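Local atomic coordinates of histone acetyltransferase, ELP3 family (Methanocaldococcus infernus, PDB entry 6IA8), a protein that catalyses formation of 5-carboxymethyluridine at wobble uridine 34 of tRNAs from acetyl-CoA and S-adenosyl-L-methionine, using a [4Fe-4S] cluster. Residues T192-C197 and E214-Q218. Numbering follows the deposited sequence.
Sequences TRPDYC and ELGVQ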
loop_
_atom_site.group_PDB
_atom_site.type_symbol
_atom_site.label_atom_id
_atom_site.label_comp_id
_atom_site.label_asym_id
_atom_site.label_seq_id
_atom_site.Cartn_x
_atom_site.Cartn_y
_atom_site.Cartn_z
ATOM N N THR A 192 -9.939 -5.313 1.296
ATOM C CA THR A 192 -11.217 -5.543 1.959
ATOM C C THR A 192 -12.202 -4.425 1.680
ATOM O O THR A 192 -11.813 -3.304 1.356
ATOM C CB THR A 192 -11.048 -5.682 3.479
ATOM O OG1 THR A 192 -12.266 -6.164 4.091
ATOM C CG2 THR A 192 -10.660 -4.326 4.088
ATOM N N ARG A 193 -13.490 -4.749 1.794
ATOM C CA ARG A 193 -14.525 -3.730 1.716
ATOM C C ARG A 193 -14.510 -2.917 3.004
ATOM O O ARG A 193 -14.239 -3.467 4.074
ATOM C CB ARG A 193 -15.907 -4.354 1.513
ATOM C CG ARG A 193 -16.006 -5.275 0.308
ATOM C CD ARG A 193 -17.452 -5.748 0.105
ATOM N NE ARG A 193 -17.552 -6.792 -0.908
ATOM C CZ ARG A 193 -18.689 -7.161 -1.485
ATOM N NH1 ARG A 193 -18.683 -8.123 -2.402
ATOM N NH2 ARG A 193 -19.826 -6.560 -1.158
ATOM N N PRO A 194 -14.773 -1.611 2.933
ATOM C CA PRO A 194 -14.684 -0.787 4.148
ATOM C C PRO A 194 -15.553 -1.278 5.288
ATOM O O PRO A 194 -15.192 -1.061 6.447
ATOM C CB PRO A 194 -15.135 0.595 3.668
ATOM C CG PRO A 194 -14.779 0.614 2.188
ATOM C CD PRO A 194 -15.068 -0.805 1.729
ATOM N N ASP A 195 -16.688 -1.919 5.015
ATOM C CA ASP A 195 -17.563 -2.398 6.081
ATOM C C ASP A 195 -17.159 -3.763 6.625
ATOM O O ASP A 195 -17.801 -4.250 7.558
ATOM C CB ASP A 195 -19.022 -2.443 5.603
ATOM C CG ASP A 195 -19.203 -3.255 4.331
ATOM O OD1 ASP A 195 -18.294 -3.245 3.469
ATOM O OD2 ASP A 195 -20.266 -3.893 4.188
ATOM N N TYR A 196 -16.122 -4.392 6.075
ATOM C CA TYR A 196 -15.519 -5.596 6.650
ATOM C C TYR A 196 -14.260 -5.254 7.438
ATOM O O TYR A 196 -13.275 -5.993 7.383
ATOM C CB TYR A 196 -15.152 -6.621 5.575
ATOM C CG TYR A 196 -16.263 -7.224 4.770
ATOM C CD1 TYR A 196 -17.565 -7.220 5.225
ATOM C CD2 TYR A 196 -15.992 -7.818 3.532
ATOM C CE1 TYR A 196 -18.596 -7.776 4.451
ATOM C CE2 TYR A 196 -16.992 -8.371 2.764
ATOM C CZ TYR A 196 -18.292 -8.350 3.223
ATOM O OH TYR A 196 -19.283 -8.908 2.451
ATOM N N CYS A 197 -14.233 -4.140 8.159
ATOM C CA CYS A 197 -13.009 -3.682 8.809
ATOM C C CYS A 197 -13.271 -3.283 10.252
ATOM O O CYS A 197 -12.948 -2.173 10.681
ATOM C CB CYS A 197 -12.422 -2.524 8.027
ATOM S SG CYS A 197 -10.712 -2.520 8.094
ATOM N N GLU A 214 -5.946 -2.521 2.147
ATOM C CA GLU A 214 -6.457 -1.740 1.032
ATOM C C GLU A 214 -7.975 -1.748 1.117
ATOM O O GLU A 214 -8.588 -2.822 1.079
ATOM C CB GLU A 214 -6.015 -2.310 -0.316
ATOM C CG GLU A 214 -6.432 -1.422 -1.494
ATOM C CD GLU A 214 -6.280 -2.106 -2.851
ATOM O OE1 GLU A 214 -7.298 -2.231 -3.569
ATOM O OE2 GLU A 214 -5.151 -2.518 -3.186
ATOM N N LEU A 215 -8.571 -0.568 1.249
ATOM C CA LEU A 215 -10.013 -0.415 1.389
ATOM C C LEU A 215 -10.611 -0.179 0.011
ATOM O O LEU A 215 -10.114 0.663 -0.741
ATOM C CB LEU A 215 -10.341 0.759 2.318
ATOM C CG LEU A 215 -9.899 0.586 3.780
ATOM C CD1 LEU A 215 -10.174 1.922 4.551
ATOM C CD2 LEU A 215 -10.611 -0.577 4.446
ATOM N N GLY A 216 -11.658 -0.931 -0.326
ATOM C CA GLY A 216 -12.407 -0.684 -1.544
ATOM C C GLY A 216 -13.299 0.543 -1.426
ATOM O O GLY A 216 -14.530 0.415 -1.365
ATOM N N VAL A 217 -12.693 1.734 -1.359
ATOM C CA VAL A 217 -13.453 2.959 -1.120
ATOM C C VAL A 217 -14.310 3.319 -2.333
ATOM O O VAL A 217 -15.508 3.610 -2.195
ATOM C CB VAL A 217 -12.497 4.108 -0.753
ATOM C CG1 VAL A 217 -13.265 5.394 -0.568
ATOM C CG2 VAL A 217 -11.698 3.753 0.509
ATOM N N GLN A 218 -13.693 3.335 -3.528
ATOM C CA GLN A 218 -14.313 3.669 -4.806
ATOM C C GLN A 218 -14.661 5.144 -4.867
ATOM O O GLN A 218 -14.114 5.848 -5.717
ATOM C CB GLN A 218 -15.549 2.822 -5.056
ATOM C CG GLN A 218 -15.402 1.338 -4.737
ATOM C CD GLN A 218 -14.140 0.711 -5.266
ATOM O OE1 GLN A 218 -13.409 1.295 -6.064
ATOM N NE2 GLN A 218 -13.865 -0.492 -4.799
#
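Leu215 reaches its CD2 methyl in among three residues of the facing segment: CG2 of Thr192 lies alongside at 3.8 Å, CA of Pro194 is 4.1 Å from the same methyl, and Cys197 adds its SG. With CG anti to the carbonyl carbon (chi1 -65°), the Leu215 side chain runs side by side with that of Thr192 on one face of the sheet. Helix 234-245 covers Leu215 through Thr241 and Cys197 through Ala240, while Pro145 touches Thr192. The backbones pair in parallel register: Thr192 N donates to Glu214 O at 2.8 Å, and Thr192 O accepts Gly216 N at 2.9 Å as well as a CA-H of Leu215. Thr192 ends strand 184-192, whose neighbour in the parallel sheet of the radical SAM core is strand 212-218; helix 199-208 joins the two in a beta-alpha-beta crossover. Beyond the last bond Gly216 centres an inverse gamma turn, and the Pro194 ring lies against it, CD 3.4 Å from Gly216 O. Replacing Pro194 by an alanine removes CG and CD, and would probably leave a gap beside the Gly216 carbonyl and the turn less firmly backed. The carboxylate of Glu214 forms a salt bridge with Lys286.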